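Local coordinates for protein N-acyl-D-glutamate deacylase (PDB 3GIP) that probably hydrolyses N-acyl-D-glutamate to D-glutamate and a carboxylic acid, as a zinc-dependent deacylase of the amidohydrolase superfamily, at residues 151-156 with 170-175; 186-191 with 231-236; 269-274 with 356-361. All coordinates share one frame; numbering follows the deposited sequence.

Contact 1: residues 151-156 with 170-175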
loop_
_atom_site.group_PDB
_atom_site.type_symbol
_atom_site.label_atom_id
_atom_site.label_comp_id
_atom_site.label_asym_id
_atom_site.label_seq_id
_atom_site.Cartn_x
_atom_site.Cartn_y
_atom_site.Cartn_z
ATOM N N LEU A 151 20.201 2.551 -7.987
ATOM C CA LEU A 151 20.967 1.313 -8.100
ATOM C C LEU A 151 21.175 0.867 -9.540
ATOM O O LEU A 151 22.113 0.124 -9.835
ATOM C CB LEU A 151 20.281 0.193 -7.318
ATOM C CG LEU A 151 20.141 0.429 -5.812
ATOM C CD1 LEU A 151 19.303 -0.682 -5.209
ATOM C CD2 LEU A 151 21.517 0.494 -5.160
ATOM N N ALA A 152 20.303 1.319 -10.431
ATOM C CA ALA A 152 20.396 0.949 -11.838
ATOM C C ALA A 152 21.224 1.934 -12.654
ATOM O O ALA A 152 21.807 1.565 -13.677
ATOM C CB ALA A 152 18.995 0.837 -12.434
ATOM N N ALA A 153 21.288 3.180 -12.195
ATOM C CA ALA A 153 22.010 4.217 -12.921
ATOM C C ALA A 153 23.373 4.599 -12.362
ATOM O O ALA A 153 24.194 5.175 -13.077
ATOM C CB ALA A 153 21.135 5.468 -13.021
ATOM N N MET A 154 23.629 4.273 -11.100
ATOM C CA MET A 154 24.890 4.665 -10.483
ATOM C C MET A 154 25.865 3.559 -10.090
ATOM O O MET A 154 25.550 2.684 -9.282
ATOM C CB MET A 154 24.598 5.538 -9.263
ATOM C CG MET A 154 23.852 6.814 -9.610
ATOM S SD MET A 154 23.323 7.744 -8.165
ATOM C CE MET A 154 24.855 8.504 -7.676
ATOM N N ARG A 155 27.060 3.628 -10.670
ATOM C CA ARG A 155 28.133 2.680 -10.399
ATOM C C ARG A 155 28.428 2.710 -8.899
ATOM O O ARG A 155 28.790 1.694 -8.298
ATOM C CB ARG A 155 29.372 3.082 -11.209
ATOM C CG ARG A 155 30.647 2.340 -10.869
ATOM C CD ARG A 155 31.766 2.781 -11.805
ATOM N NE ARG A 155 33.068 2.277 -11.388
ATOM C CZ ARG A 155 33.687 2.647 -10.273
ATOM N NH1 ARG A 155 33.120 3.528 -9.459
ATOM N NH2 ARG A 155 34.875 2.140 -9.972
ATOM N N ASP A 156 28.268 3.889 -8.305
ATOM C CA ASP A 156 28.464 4.079 -6.873
ATOM C C ASP A 156 27.219 4.786 -6.352
ATOM O O ASP A 156 27.171 6.016 -6.279
ATOM C CB ASP A 156 29.700 4.931 -6.587
ATOM C CG ASP A 156 29.880 5.208 -5.105
ATOM O OD1 ASP A 156 29.129 4.616 -4.301
ATOM O OD2 ASP A 156 30.767 6.010 -4.742
ATOM N N GLN A 170 16.208 10.075 -14.742
ATOM C CA GLN A 170 15.018 10.730 -15.255
ATOM C C GLN A 170 14.509 10.010 -16.502
ATOM O O GLN A 170 13.304 9.834 -16.674
ATOM C CB GLN A 170 15.309 12.204 -15.551
ATOM C CG GLN A 170 15.308 13.060 -14.292
ATOM C CD GLN A 170 15.678 14.505 -14.542
ATOM O OE1 GLN A 170 15.344 15.081 -15.582
ATOM N NE2 GLN A 170 16.351 15.111 -13.575
ATOM N N ASP A 171 15.428 9.577 -17.363
ATOM C CA ASP A 171 15.035 8.867 -18.574
ATOM C C ASP A 171 14.431 7.509 -18.227
ATOM O O ASP A 171 13.479 7.062 -18.874
ATOM C CB ASP A 171 16.235 8.679 -19.508
ATOM C CG ASP A 171 16.703 9.983 -20.128
ATOM O OD1 ASP A 171 15.895 10.932 -20.202
ATOM O OD2 ASP A 171 17.876 10.055 -20.558
ATOM N N MET A 172 14.985 6.857 -17.206
ATOM C CA MET A 172 14.472 5.563 -16.767
ATOM C C MET A 172 13.065 5.766 -16.215
ATOM O O MET A 172 12.167 4.959 -16.455
ATOM C CB MET A 172 15.366 4.966 -15.679
ATOM C CG MET A 172 16.752 4.558 -16.154
ATOM S SD MET A 172 17.696 3.754 -14.836
ATOM C CE MET A 172 17.128 2.089 -15.008
ATOM N N LEU A 173 12.878 6.852 -15.474
ATOM C CA LEU A 173 11.567 7.151 -14.914
ATOM C C LEU A 173 10.592 7.439 -16.049
ATOM O O LEU A 173 9.465 6.945 -16.050
ATOM C CB LEU A 173 11.643 8.360 -13.978
ATOM C CG LEU A 173 10.293 8.929 -13.527
ATOM C CD1 LEU A 173 9.456 7.836 -12.873
ATOM C CD2 LEU A 173 10.523 10.076 -12.568
ATOM N N GLN A 174 11.034 8.228 -17.025
ATOM C CA GLN A 174 10.177 8.569 -18.154
ATOM C C GLN A 174 9.722 7.313 -18.883
ATOM O O GLN A 174 8.552 7.186 -19.248
ATOM C CB GLN A 174 10.912 9.493 -19.129
ATOM C CG GLN A 174 10.011 10.041 -20.224
ATOM C CD GLN A 174 10.750 10.933 -21.199
ATOM O OE1 GLN A 174 11.560 11.767 -20.799
ATOM N NE2 GLN A 174 10.460 10.772 -22.487
ATOM N N ALA A 175 10.649 6.383 -19.096
ATOM C CA ALA A 175 10.322 5.139 -19.775
ATOM C C ALA A 175 9.301 4.344 -18.965
ATOM O O ALA A 175 8.380 3.750 -19.523
ATOM C CB ALA A 175 11.583 4.312 -19.986
#

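Contact 2: residues 186-191 with 231-236. With ACY (acetic acid), chain C.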
loop_
_atom_site.group_PDB
_atom_site.type_symbol
_atom_site.label_atom_id
_atom_site.label_comp_id
_atom_site.label_asym_id
_atom_site.label_seq_id
_atom_site.Cartn_x
_atom_site.Cartn_y
_atom_site.Cartn_z
ATOM N N THR A 186 9.807 7.218 -3.145
ATOM C CA THR A 186 11.094 7.433 -2.503
ATOM C C THR A 186 11.089 6.770 -1.130
ATOM O O THR A 186 10.030 6.576 -0.521
ATOM C CB THR A 186 11.423 8.937 -2.323
ATOM O OG1 THR A 186 10.301 9.619 -1.746
ATOM C CG2 THR A 186 11.765 9.571 -3.660
ATOM N N GLY A 187 12.279 6.396 -0.673
ATOM C CA GLY A 187 12.454 5.789 0.638
ATOM C C GLY A 187 13.620 6.558 1.225
ATOM O O GLY A 187 14.734 6.041 1.340
ATOM N N LEU A 188 13.359 7.807 1.591
ATOM C CA LEU A 188 14.397 8.691 2.101
ATOM C C LEU A 188 15.006 8.296 3.439
ATOM O O LEU A 188 16.051 8.816 3.826
ATOM C CB LEU A 188 13.865 10.130 2.144
ATOM C CG LEU A 188 13.300 10.613 0.800
ATOM C CD1 LEU A 188 12.920 12.080 0.903
ATOM C CD2 LEU A 188 14.332 10.410 -0.313
ATOM N N ALA A 189 14.365 7.361 4.132
ATOM C CA ALA A 189 14.871 6.887 5.415
ATOM C C ALA A 189 15.805 5.701 5.189
ATOM O O ALA A 189 16.424 5.204 6.129
ATOM C CB ALA A 189 13.702 6.464 6.317
ATOM N N TYR A 190 15.904 5.254 3.938
ATOM C CA TYR A 190 16.732 4.104 3.582
ATOM C C TYR A 190 17.854 4.422 2.601
ATOM O O TYR A 190 17.820 5.428 1.893
ATOM C CB TYR A 190 15.884 3.016 2.922
ATOM C CG TYR A 190 14.698 2.539 3.716
ATOM C CD1 TYR A 190 14.856 2.011 4.992
ATOM C CD2 TYR A 190 13.416 2.571 3.166
ATOM C CE1 TYR A 190 13.766 1.520 5.703
ATOM C CE2 TYR A 190 12.322 2.083 3.866
ATOM C CZ TYR A 190 12.505 1.558 5.134
ATOM O OH TYR A 190 11.424 1.067 5.832
ATOM N N GLN A 191 18.838 3.534 2.560
ATOM C CA GLN A 191 19.938 3.669 1.619
ATOM C C GLN A 191 19.421 2.988 0.360
ATOM O O GLN A 191 18.688 2.000 0.441
ATOM C CB GLN A 191 21.180 2.937 2.130
ATOM C CG GLN A 191 21.845 3.603 3.314
ATOM C CD GLN A 191 22.277 5.022 3.009
ATOM O OE1 GLN A 191 22.989 5.272 2.035
ATOM N NE2 GLN A 191 21.851 5.962 3.843
ATOM N N GLU A 231 7.988 18.519 5.419
ATOM C CA GLU A 231 8.260 19.784 4.742
ATOM C C GLU A 231 9.135 19.551 3.510
ATOM O O GLU A 231 8.940 20.185 2.474
ATOM C CB GLU A 231 8.957 20.754 5.707
ATOM C CG GLU A 231 9.551 22.018 5.071
ATOM C CD GLU A 231 8.532 22.868 4.327
ATOM O OE1 GLU A 231 7.317 22.729 4.589
ATOM O OE2 GLU A 231 8.955 23.693 3.482
ATOM N N GLU A 232 10.088 18.631 3.625
ATOM C CA GLU A 232 10.988 18.330 2.515
ATOM C C GLU A 232 10.248 17.845 1.270
ATOM O O GLU A 232 10.523 18.306 0.160
ATOM C CB GLU A 232 12.026 17.281 2.938
ATOM C CG GLU A 232 12.869 16.746 1.781
ATOM C CD GLU A 232 13.973 15.809 2.231
ATOM O OE1 GLU A 232 13.811 15.152 3.279
ATOM O OE2 GLU A 232 15.003 15.715 1.526
ATOM N N VAL A 233 9.312 16.917 1.442
ATOM C CA VAL A 233 8.580 16.410 0.288
ATOM C C VAL A 233 7.502 17.382 -0.187
ATOM O O VAL A 233 7.126 17.370 -1.359
ATOM C CB VAL A 233 7.960 15.015 0.563
ATOM C CG1 VAL A 233 9.067 14.009 0.837
ATOM C CG2 VAL A 233 6.990 15.079 1.727
ATOM N N LEU A 234 7.002 18.227 0.711
ATOM C CA LEU A 234 5.994 19.201 0.302
ATOM C C LEU A 234 6.675 20.290 -0.524
ATOM O O LEU A 234 6.094 20.815 -1.472
ATOM C CB LEU A 234 5.301 19.825 1.518
ATOM C CG LEU A 234 4.326 18.913 2.269
ATOM C CD1 LEU A 234 3.676 19.698 3.399
ATOM C CD2 LEU A 234 3.263 18.382 1.315
ATOM N N ALA A 235 7.914 20.613 -0.166
ATOM C CA ALA A 235 8.673 21.631 -0.888
ATOM C C ALA A 235 8.878 21.175 -2.326
ATOM O O ALA A 235 8.827 21.977 -3.259
ATOM C CB ALA A 235 10.017 21.862 -0.211
ATOM N N ILE A 236 9.115 19.880 -2.503
ATOM C CA ILE A 236 9.304 19.317 -3.833
ATOM C C ILE A 236 8.001 19.444 -4.613
ATOM O O ILE A 236 8.003 19.777 -5.796
ATOM C CB ILE A 236 9.706 17.829 -3.750
ATOM C CG1 ILE A 236 11.092 17.706 -3.115
ATOM C CG2 ILE A 236 9.683 17.196 -5.134
ATOM C CD1 ILE A 236 11.496 16.288 -2.797
HETATM C C ACY C . 8.167 0.238 4.870
HETATM O O ACY C . 9.124 0.957 4.695
HETATM O OXT ACY C . 6.936 0.715 4.690
HETATM C CH3 ACY C . 8.363 -1.190 5.290
#

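Contact 3: residues 269-274 with 356-361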
loop_
_atom_site.group_PDB
_atom_site.type_symbol
_atom_site.label_atom_id
_atom_site.label_comp_id
_atom_site.label_asym_id
_atom_site.label_seq_id
_atom_site.Cartn_x
_atom_site.Cartn_y
_atom_site.Cartn_z
ATOM N N ARG A 269 -1.732 23.402 4.204
ATOM C CA ARG A 269 -1.281 24.640 3.575
ATOM C C ARG A 269 -0.884 24.380 2.127
ATOM O O ARG A 269 -1.124 25.211 1.248
ATOM C CB ARG A 269 -0.097 25.243 4.339
ATOM C CG ARG A 269 -0.470 25.843 5.691
ATOM C CD ARG A 269 0.645 26.735 6.238
ATOM N NE ARG A 269 1.822 25.985 6.673
ATOM C CZ ARG A 269 1.893 25.284 7.801
ATOM N NH1 ARG A 269 0.851 25.229 8.620
ATOM N NH2 ARG A 269 3.011 24.642 8.115
ATOM N N ALA A 270 -0.287 23.220 1.879
ATOM C CA ALA A 270 0.141 22.863 0.531
ATOM C C ALA A 270 -1.034 22.596 -0.406
ATOM O O ALA A 270 -1.033 23.049 -1.553
ATOM C CB ALA A 270 1.053 21.641 0.577
ATOM N N ARG A 271 -2.038 21.864 0.071
ATOM C CA ARG A 271 -3.182 21.556 -0.779
ATOM C C ARG A 271 -4.085 22.766 -0.986
ATOM O O ARG A 271 -4.807 22.842 -1.979
ATOM C CB ARG A 271 -3.965 20.346 -0.228
ATOM C CG ARG A 271 -4.692 20.522 1.096
ATOM C CD ARG A 271 -4.939 19.142 1.722
ATOM N NE ARG A 271 -5.872 19.167 2.849
ATOM C CZ ARG A 271 -7.194 19.076 2.731
ATOM N NH1 ARG A 271 -7.752 18.948 1.530
ATOM N NH2 ARG A 271 -7.959 19.108 3.820
ATOM N N GLU A 272 -4.033 23.715 -0.057
ATOM C CA GLU A 272 -4.820 24.940 -0.177
ATOM C C GLU A 272 -4.229 25.748 -1.327
ATOM O O GLU A 272 -4.942 26.461 -2.036
ATOM C CB GLU A 272 -4.741 25.757 1.116
ATOM C CG GLU A 272 -5.616 25.238 2.243
ATOM C CD GLU A 272 -5.251 25.834 3.590
ATOM O OE1 GLU A 272 -4.615 26.910 3.623
ATOM O OE2 GLU A 272 -5.610 25.230 4.622
ATOM N N GLN A 273 -2.916 25.616 -1.505
ATOM C CA GLN A 273 -2.183 26.322 -2.552
ATOM C C GLN A 273 -2.324 25.674 -3.926
ATOM O O GLN A 273 -1.792 26.186 -4.912
ATOM C CB GLN A 273 -0.699 26.408 -2.185
ATOM C CG GLN A 273 -0.408 27.193 -0.917
ATOM C CD GLN A 273 1.052 27.110 -0.504
ATOM O OE1 GLN A 273 1.561 26.032 -0.187
ATOM N NE2 GLN A 273 1.734 28.249 -0.510
ATOM N N GLY A 274 -3.024 24.545 -3.995
ATOM C CA GLY A 274 -3.216 23.885 -5.273
ATOM C C GLY A 274 -2.406 22.625 -5.519
ATOM O O GLY A 274 -2.593 21.962 -6.538
ATOM N N GLN A 356 -8.387 10.340 10.117
ATOM C CA GLN A 356 -9.525 11.231 9.940
ATOM C C GLN A 356 -9.261 12.361 8.951
ATOM O O GLN A 356 -10.200 12.991 8.468
ATOM C CB GLN A 356 -9.958 11.810 11.287
ATOM C CG GLN A 356 -10.637 10.790 12.175
ATOM C CD GLN A 356 -11.085 11.377 13.496
ATOM O OE1 GLN A 356 -10.278 11.917 14.250
ATOM N NE2 GLN A 356 -12.379 11.272 13.783
ATOM N N HIS A 357 -7.994 12.627 8.645
ATOM C CA HIS A 357 -7.694 13.694 7.700
ATOM C C HIS A 357 -8.421 13.391 6.390
ATOM O O HIS A 357 -8.408 12.256 5.917
ATOM C CB HIS A 357 -6.188 13.803 7.463
ATOM C CG HIS A 357 -5.804 14.964 6.601
ATOM N ND1 HIS A 357 -5.984 14.967 5.234
ATOM C CD2 HIS A 357 -5.322 16.189 6.920
ATOM C CE1 HIS A 357 -5.634 16.143 4.748
ATOM N NE2 HIS A 357 -5.229 16.905 5.751
ATOM N N PRO A 358 -9.061 14.408 5.788
ATOM C CA PRO A 358 -9.809 14.256 4.535
ATOM C C PRO A 358 -9.095 13.580 3.367
ATOM O O PRO A 358 -9.745 12.986 2.504
ATOM C CB PRO A 358 -10.215 15.693 4.199
ATOM C CG PRO A 358 -10.359 16.327 5.549
ATOM C CD PRO A 358 -9.136 15.800 6.271
ATOM N N CYS A 359 -7.768 13.665 3.327
ATOM C CA CYS A 359 -7.035 13.058 2.220
ATOM C C CYS A 359 -6.311 11.778 2.599
ATOM O O CYS A 359 -5.409 11.338 1.885
ATOM C CB CYS A 359 -6.029 14.055 1.647
ATOM S SG CYS A 359 -6.800 15.561 1.008
ATOM N N CYS A 360 -6.708 11.165 3.711
ATOM C CA CYS A 360 -6.045 9.944 4.144
ATOM C C CYS A 360 -6.694 8.672 3.617
ATOM O O CYS A 360 -7.871 8.404 3.854
ATOM C CB CYS A 360 -5.974 9.873 5.676
ATOM S SG CYS A 360 -4.789 8.634 6.261
ATOM N N MET A 361 -5.904 7.889 2.896
ATOM C CA MET A 361 -6.355 6.621 2.341
ATOM C C MET A 361 -5.822 5.513 3.249
ATOM O O MET A 361 -5.144 5.791 4.244
ATOM C CB MET A 361 -5.783 6.451 0.932
ATOM C CG MET A 361 -6.076 7.624 0.014
ATOM S SD MET A 361 -5.148 7.561 -1.538
ATOM C CE MET A 361 -3.551 8.115 -0.989
#

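Contact 1: residues 151-156 with 170-175
Ala-152 is the first residue of 151-156 to meet the neighbouring helix, and it does so through its methyl: CB lies 3.4 Å from CE of Met-172, closer than carbons usually pack, a sign of tight local fit. The methionine sulfur stands behind its own methyl, with SD 4.0 Å from the same Ala-152 CB. Met-172 gets there by a nearly straight reach followed by a bend. Its CG lies beside the backbone N (chi1 -68°), chi2 is extended, and the turn at chi3 (85°) swings CE onto Ala-152.

One residue on, Ala-153 sends its CB toward the same side chain but meets a different atom. SD is 4.2 Å from Ala-153 CB, whereas CE is 5.6 Å from it. The thioether therefore has its methyl against one alanine and its sulfur against the next. Both helices, 146-153 and 163-179, belong to the connection between the parallel strands 139-145 and 183-187 of the amidohydrolase TIM barrel, so the contact joins consecutive helices within one beta-alpha-beta crossover. The centre of the contact lies about 24 Å from the centre of the chain, at the surface, and Pro-101 also touches Met-172.

At Met-154 the backbone leaves helical geometry, though its side chain still touches Glu-165 of helix 163-179, just as that of Ala-153 touches Ala-168 and Met-169. Asn-107 ND2 bonds to the carbonyl oxygens of Leu-151 and Met-154, tying this helix end to an earlier loop.

Contact 2: residues 186-191 with 231-236
Leu-188 and Val-233 touch through single methyl groups, Leu-188 CD1 lying 4.3 Å from Val-233 CG1, where the loop after barrel strand 183-187 meets helix 226-240 of the TIM barrel. The leucine carries its CG beside the backbone N (chi1 -54°), and an extended chi2 takes CD1 away from its own backbone and toward the helix.

The same CD1 is 4.0 Å from OE1 of Glu-232, whose side chain approaches from the opposite direction. Here CG is anti to the backbone N (chi1 171°) and the chain stays extended, bringing the carboxylate up to the leucine methyl. The methyl merely touches OE1; what engages that oxygen is Arg-220, through a salt bridge from NE, so the leucine methyl lies beside an ion pair.

On the loop, a type I turn runs from Gly-187 to Tyr-190, closed by Tyr-190 N donating to Gly-187 O at 3.0 Å. Beyond it, the Tyr-190 ring meets that of the zinc ligand His-218, their planes inclined at about 55°, which places the phenol next to the metal site. Its hydroxyl is also hydrogen-bonded with Thr-289 OG1. An acetic acid molecule, probably from the crystallisation liquor, sits at the ring edge near the ring plane, where Tyr-190 OH donates to its O atom at 2.6 Å.

Contact 3: residues 269-274 with 356-361
Arg-271 reaches from the last turn of helix 260-272 to the turn of residues 357-360, and its side chain makes the whole contact. From CB, which points toward the turn, CG takes the crowded position between the backbone N and the carbonyl carbon (chi1 67°). The chain then runs extended to NE, with CD 4.1 Å from Cys-359 SG. NE lies near the plane of the His-357 ring at its edge, 3.6 Å from CE1, and forms a salt bridge with Asp-268 OD1. CZ is 3.9 Å from Cys-359 SG, which lies over the same guanidinium face as His-357 CE1. NH1 stands 3.6 Å from Cys-359 SG, while NH2 is 3.9 Å from His-357 CE1 and slightly farther from CB and CG of Pro-358. Guanidinium and imidazole planes are 68° apart, excluding a parallel stack.

Two bonds fix the imidazole. Cys-359 N donates to His-357 ND1 over 2.9 Å, nearly straight at 168° though somewhat out of the imidazole plane. With ND1 accepting, NE2 is left to donate to Asp-268 OD1, so one carboxylate oxygen joins the arginine and the histidine; its negative charge would probably steady that N-H and the arginine's positive charge. Pro-358 CD lies over one face of the histidine ring, 3.4 Å above its plane but displaced toward the rim.

The helix ends in a Schellman motif at Gly-274 and leads into strand 277-281. Strand 360-362 runs parallel beside it, with backbone hydrogen bonds between Leu-279 and both Cys-359 and Met-361, so the arginine links the helix before one strand to the turn entering the next.

Overall arrangement
The three contacts follow one another along the chain, each closing before the next opens, and all lie on the TIM barrel. Contact 1 and contact 2 have centres about 18 Å apart without touching, but helix 163-179 of the first leads directly into strand 183-187 of the second. Contacts 2 and 3 are about 18 Å apart between centres and do meet: helices 226-240 and 260-272 pack with Leu-234 CD2 4.0 Å from Ala-270 CB. Contacts 1 and 3 are farthest apart, about 31 Å between centres. Contact 2 is near the zinc site, the Leu-188 side chain lying about 10 Å from the zinc ion, while contacts 1 and 3 join elements of the surrounding barrel.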